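DNA repair protein RAD7 (Saccharomyces cerevisiae, PDB 5ZB2) takes part in global genome nucleotide excision repair as a component of the GGR complex with RAD16 and ABF1, clearing damage from non-transcribed DNA, and binds ELC1. Local coordinates at residues 66-69 with 70-74; 43-47 with 48-52. One frame throughout, in Å; residues are numbered along the deposited sequence.

Contact 1: 66-69 with 70-74; sequences HTLQ and LFLKT. With 9FO (3,6,9,12,15,18,21,24,27,30,33,36,39,42,45,48,51,54,57-nonadecaoxanonapentacontane-1,59-diol), chain K.
L70 and F71 fold back on the carbonyls of T67 and L68 through two short 3-10 turns. L70 N reaches T67 O at 3.0 Å and F71 N reaches L68 O at 3.0 Å, each N-H lying above the carbonyl plane and not on a lone pair. The same oxygens take the side chains: L70 CG sits 3.3 Å from T67 O, while the F71 ring turns its edge to L68 O, with CD1 at 3.6 Å and the oxygen in the ring plane. This is the tight half, and F71 carries it on to F81, edge-to-face, and to L53, A54 and L57 of helix 50-59. The turns lie between helix 50-59 and strand 78-81, the first of the leucine-rich-repeat solenoid. Past F71 the grip slackens: L72 N to Q69 O is a weak 3.5 Å bond, and L72 CD2 comes no nearer L68 CG than 4.5 Å. On the polyether side, Q69 CG is anti to its carbonyl carbon (chi1 -65°) and the extended chain carries the amide back to H66: NE2 bonds H66 O at 3.2 Å, in the carbonyl plane on a lone pair, the oxygen 3° out of the amide plane. Q69 OE1 lies 3.6 Å from CBP of the bound polyether. A leucine here offers no amide, so H66 O would probably keep just its weak bond from Q69 N. W23 of the second RAD7 copy packs on Q69.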
# COMPACT_ATOMS: atom_id res chain seq x y z
N HIS A 66 -8.69 -0.53 10.14
CA HIS A 66 -9.10 -1.79 10.75
C HIS A 66 -10.58 -2.05 10.51
O HIS A 66 -10.96 -3.07 9.92
CB HIS A 66 -8.78 -1.75 12.25
CG HIS A 66 -8.87 -3.07 12.95
ND1 HIS A 66 -8.10 -4.15 12.59
CD2 HIS A 66 -9.61 -3.47 14.01
CE1 HIS A 66 -8.37 -5.17 13.38
NE2 HIS A 66 -9.29 -4.79 14.25
N THR A 67 -11.44 -1.13 10.93
CA THR A 67 -12.88 -1.29 10.75
C THR A 67 -13.30 -1.14 9.30
O THR A 67 -14.39 -1.61 8.93
CB THR A 67 -13.64 -0.27 11.61
OG1 THR A 67 -13.18 1.05 11.30
CG2 THR A 67 -13.41 -0.54 13.08
N LEU A 68 -12.48 -0.50 8.47
CA LEU A 68 -12.78 -0.39 7.04
C LEU A 68 -13.09 -1.74 6.42
O LEU A 68 -13.82 -1.82 5.43
CB LEU A 68 -11.60 0.27 6.32
CG LEU A 68 -11.68 0.33 4.79
CD1 LEU A 68 -12.85 1.21 4.35
CD2 LEU A 68 -10.37 0.85 4.21
N GLN A 69 -12.54 -2.82 6.98
CA GLN A 69 -12.70 -4.14 6.40
C GLN A 69 -14.14 -4.62 6.45
O GLN A 69 -14.49 -5.54 5.71
CB GLN A 69 -11.78 -5.13 7.11
CG GLN A 69 -10.30 -4.83 6.89
CD GLN A 69 -9.40 -5.78 7.64
OE1 GLN A 69 -8.79 -6.67 7.06
NE2 GLN A 69 -9.31 -5.59 8.95
N LEU A 70 -14.97 -4.02 7.30
CA LEU A 70 -16.39 -4.35 7.34
C LEU A 70 -17.10 -4.00 6.03
O LEU A 70 -18.17 -4.55 5.75
CB LEU A 70 -17.06 -3.62 8.50
CG LEU A 70 -16.48 -3.91 9.89
CD1 LEU A 70 -16.86 -2.83 10.90
CD2 LEU A 70 -16.94 -5.28 10.37
N PHE A 71 -16.53 -3.09 5.24
CA PHE A 71 -17.18 -2.56 4.06
C PHE A 71 -16.60 -3.09 2.76
O PHE A 71 -16.93 -2.57 1.68
CB PHE A 71 -17.11 -1.03 4.07
CG PHE A 71 -17.65 -0.41 5.33
CD1 PHE A 71 -16.85 -0.25 6.44
CD2 PHE A 71 -18.97 0.02 5.39
CE1 PHE A 71 -17.35 0.32 7.59
CE2 PHE A 71 -19.47 0.59 6.54
CZ PHE A 71 -18.66 0.74 7.64
N LEU A 72 -15.73 -4.10 2.81
CA LEU A 72 -15.01 -4.56 1.64
C LEU A 72 -15.71 -5.77 1.00
O LEU A 72 -16.32 -6.59 1.68
CB LEU A 72 -13.57 -4.93 1.99
CG LEU A 72 -12.68 -3.79 2.52
CD1 LEU A 72 -11.28 -4.31 2.81
CD2 LEU A 72 -12.62 -2.63 1.54
N LYS A 73 -15.58 -5.86 -0.32
CA LYS A 73 -16.15 -6.95 -1.11
C LYS A 73 -17.66 -7.08 -0.88
O LYS A 73 -18.18 -8.13 -0.51
CB LYS A 73 -15.43 -8.27 -0.80
CG LYS A 73 -14.00 -8.34 -1.32
CD LYS A 73 -13.89 -8.04 -2.82
CE LYS A 73 -14.81 -8.91 -3.67
NZ LYS A 73 -14.75 -8.54 -5.11
N THR A 74 -18.36 -5.97 -1.11
CA THR A 74 -19.82 -5.94 -1.12
C THR A 74 -20.29 -5.48 -2.50
O THR A 74 -19.50 -4.99 -3.31
CB THR A 74 -20.38 -5.01 -0.04
OG1 THR A 74 -20.25 -3.65 -0.45
CG2 THR A 74 -19.64 -5.21 1.28
OAA 9FO K . 0.59 -5.12 -10.65
CAB 9FO K . -0.33 -5.60 -9.71
CAC 9FO K . 0.27 -6.81 -8.99
OAD 9FO K . -0.75 -7.56 -8.39
CAE 9FO K . -1.28 -7.02 -7.22
CAF 9FO K . -2.61 -7.69 -6.90
OAG 9FO K . -3.43 -6.81 -6.19
CAH 9FO K . -4.06 -5.85 -6.99
CAI 9FO K . -4.04 -4.52 -6.26
OAJ 9FO K . -2.81 -3.90 -6.52
CAK 9FO K . -2.26 -3.22 -5.44
CAL 9FO K . -0.79 -2.91 -5.73
OAM 9FO K . -0.01 -3.21 -4.61
CAN 9FO K . 1.24 -3.76 -4.92
CAO 9FO K . 1.06 -5.24 -5.24
OAP 9FO K . 1.81 -6.01 -4.35
CAQ 9FO K . 1.55 -7.38 -4.43
CAR 9FO K . 0.25 -7.68 -3.69
OAS 9FO K . 0.14 -9.05 -3.45
CAT 9FO K . -1.17 -9.53 -3.51
CAU 9FO K . -2.04 -8.92 -2.41
OAV 9FO K . -3.14 -8.28 -2.98
CAW 9FO K . -3.91 -7.55 -2.08
CAX 9FO K . -5.02 -6.82 -2.84
OAY 9FO K . -4.68 -5.48 -3.03
CAZ 9FO K . -4.83 -4.66 -1.90
CBA 9FO K . -4.69 -3.20 -2.32
OBB 9FO K . -3.69 -2.57 -1.56
CBC 9FO K . -2.42 -2.54 -2.14
CBD 9FO K . -1.53 -1.62 -1.31
OBE 9FO K . -1.05 -2.33 -0.21
CBF 9FO K . -1.10 -1.60 0.98
CBG 9FO K . -0.47 -2.41 2.10
OBH 9FO K . -0.43 -3.76 1.73
CBI 9FO K . -0.45 -4.67 2.80
CBJ 9FO K . -0.97 -6.02 2.32
OBK 9FO K . -1.83 -6.54 3.30
CBL 9FO K . -3.01 -7.12 2.82
CBM 9FO K . -4.06 -7.11 3.92
OBN 9FO K . -5.31 -7.46 3.38
CBO 9FO K . -6.10 -6.37 2.98
CBP 9FO K . -6.80 -5.75 4.19
OBQ 9FO K . -7.03 -4.40 3.90
CBR 9FO K . -7.12 -3.53 4.99
CBS 9FO K . -6.72 -2.14 4.49
OBT 9FO K . -5.82 -1.57 5.39
CBU 9FO K . -4.88 -0.72 4.81
CBV 9FO K . -3.68 -0.60 5.75
OBW 9FO K . -2.80 -1.64 5.48
CBX 9FO K . -1.67 -1.67 6.31
CBY 9FO K . -1.00 -3.04 6.22
OBZ 9FO K . -1.95 -4.06 6.28
CCA 9FO K . -1.66 -5.05 7.23
CCB 9FO K . -2.54 -6.27 6.97
OCC 9FO K . -3.77 -6.20 7.64
CCD 9FO K . -4.63 -5.16 7.26
CCE 9FO K . -4.40 -4.00 8.23
OCF 9FO K . -5.61 -3.54 8.75
CCG 9FO K . -5.54 -2.26 9.34
CCH 9FO K . -4.35 -2.16 10.29
OCI 9FO K . -4.57 -1.14 11.22

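Contact 2: 43-47 with 48-52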
# COMPACT_ATOMS: atom_id res chain seq x y z
N GLY A 43 -23.04 -11.07 13.37
CA GLY A 43 -24.48 -11.05 13.27
C GLY A 43 -25.01 -10.75 11.88
O GLY A 43 -26.23 -10.77 11.69
N GLY A 44 -24.13 -10.46 10.92
CA GLY A 44 -24.56 -10.16 9.57
C GLY A 44 -25.00 -8.72 9.40
O GLY A 44 -25.44 -8.08 10.36
N VAL A 45 -24.89 -8.20 8.18
CA VAL A 45 -25.33 -6.84 7.88
C VAL A 45 -25.63 -6.75 6.39
O VAL A 45 -24.76 -6.98 5.55
CB VAL A 45 -24.27 -5.80 8.30
CG1 VAL A 45 -22.92 -6.10 7.67
CG2 VAL A 45 -24.74 -4.38 7.96
N SER A 46 -26.88 -6.42 6.06
CA SER A 46 -27.25 -6.24 4.67
C SER A 46 -26.60 -4.98 4.11
O SER A 46 -26.12 -4.11 4.85
CB SER A 46 -28.77 -6.14 4.53
OG SER A 46 -29.26 -5.03 5.25
N THR A 47 -26.59 -4.87 2.78
CA THR A 47 -26.03 -3.69 2.15
C THR A 47 -26.85 -2.45 2.47
O THR A 47 -26.31 -1.34 2.47
CB THR A 47 -25.96 -3.89 0.64
OG1 THR A 47 -27.27 -4.15 0.13
CG2 THR A 47 -25.06 -5.07 0.31
N ALA A 48 -28.15 -2.62 2.75
CA ALA A 48 -29.00 -1.47 3.05
C ALA A 48 -28.61 -0.78 4.34
O ALA A 48 -28.98 0.39 4.54
CB ALA A 48 -30.47 -1.92 3.11
N ASN A 49 -27.89 -1.46 5.23
CA ASN A 49 -27.48 -0.90 6.51
C ASN A 49 -26.01 -0.54 6.56
O ASN A 49 -25.54 -0.06 7.60
CB ASN A 49 -27.80 -1.89 7.64
CG ASN A 49 -29.25 -1.86 8.06
OD1 ASN A 49 -29.88 -0.80 8.06
ND2 ASN A 49 -29.79 -3.02 8.41
N LEU A 50 -25.25 -0.75 5.48
CA LEU A 50 -23.82 -0.46 5.51
C LEU A 50 -23.56 1.02 5.75
O LEU A 50 -22.64 1.38 6.49
CB LEU A 50 -23.16 -0.93 4.22
CG LEU A 50 -22.92 -2.43 4.07
CD1 LEU A 50 -22.26 -2.73 2.73
CD2 LEU A 50 -22.07 -3.00 5.21
N ASN A 51 -24.36 1.90 5.14
CA ASN A 51 -24.18 3.33 5.35
C ASN A 51 -24.53 3.72 6.78
O ASN A 51 -23.87 4.59 7.37
CB ASN A 51 -25.01 4.12 4.36
CG ASN A 51 -24.30 4.34 3.04
OD1 ASN A 51 -23.16 4.80 3.01
ND2 ASN A 51 -24.97 3.99 1.94
N ASN A 52 -25.56 3.09 7.35
CA ASN A 52 -25.87 3.34 8.76
C ASN A 52 -24.72 2.90 9.65
O ASN A 52 -24.40 3.58 10.63
CB ASN A 52 -27.16 2.61 9.14
CG ASN A 52 -28.39 3.21 8.48
OD1 ASN A 52 -29.16 2.51 7.82
ND2 ASN A 52 -28.58 4.51 8.65
O HOH W 1 -26.38 1.25 2.71
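V45 and L50 meet at about a right angle, both V45 methyls lying against one branch of the leucine: CG1 is 4.0 Å and CG2 4.1 Å from L50 CD2. Two torsions set this up. V45 carries CG2 anti to its own N and CG1 between N and the carbonyl carbon (chi1 55°), which spreads the methyls over the leucine, and L50 keeps CG beside its N with the chain extended beyond. CG2 also reaches N49 CB at 4.0 Å, the two side chains crossing at a slant. L50 CD1 goes the other way, to T47 CA at 3.9 Å. Beneath the side chains the backbone turns into the helix: N49 N bonds S46 O and L50 N bonds T47 O, both at 3.2 Å, and the second N-H stands 72° out of the carbonyl plane. T47 O is gripped again by a water that donates to it at 2.6 Å and accepts from N51 N, tying the turn to the first turn of the helix. Before all this, G43, at positive phi, is the C-prime residue of the Schellman motif ending helix 8-41. The segment thus links helix 8-41 to helix 50-59. L50 packs on T74 and L76 of the loop before strand 78-81, V45 on L92 of Elongin-C and N49 on L96 of Elongin-C, and N51 OD1 and ND2 bond the backbone of strand 78-81 at T80 N and R78 O.

How the contacts relate
Contact 1 is buried and contact 2 lies mostly at the surface, yet both lie at the start of the repeat domain, in the connections between helix 8-41 and strand 78-81. Their centres are 11 Å apart, and L50 joins them: its O comes 3.3 Å from F71 CE2, and its CD1 comes 3.9 Å from T74 OG1. Both rely on backbone i to i+3 bonds. Contact 1 surrounds them with leucine and phenylalanine, whereas contact 2 has serine, threonine, asparagine and a bridging water, with L50 as its one buried touching residue. Their outward faces differ as well: H66, T67, Q69 and L70 meet the second RAD7 copy, while V45, N49 and N52 pack on Elongin-C.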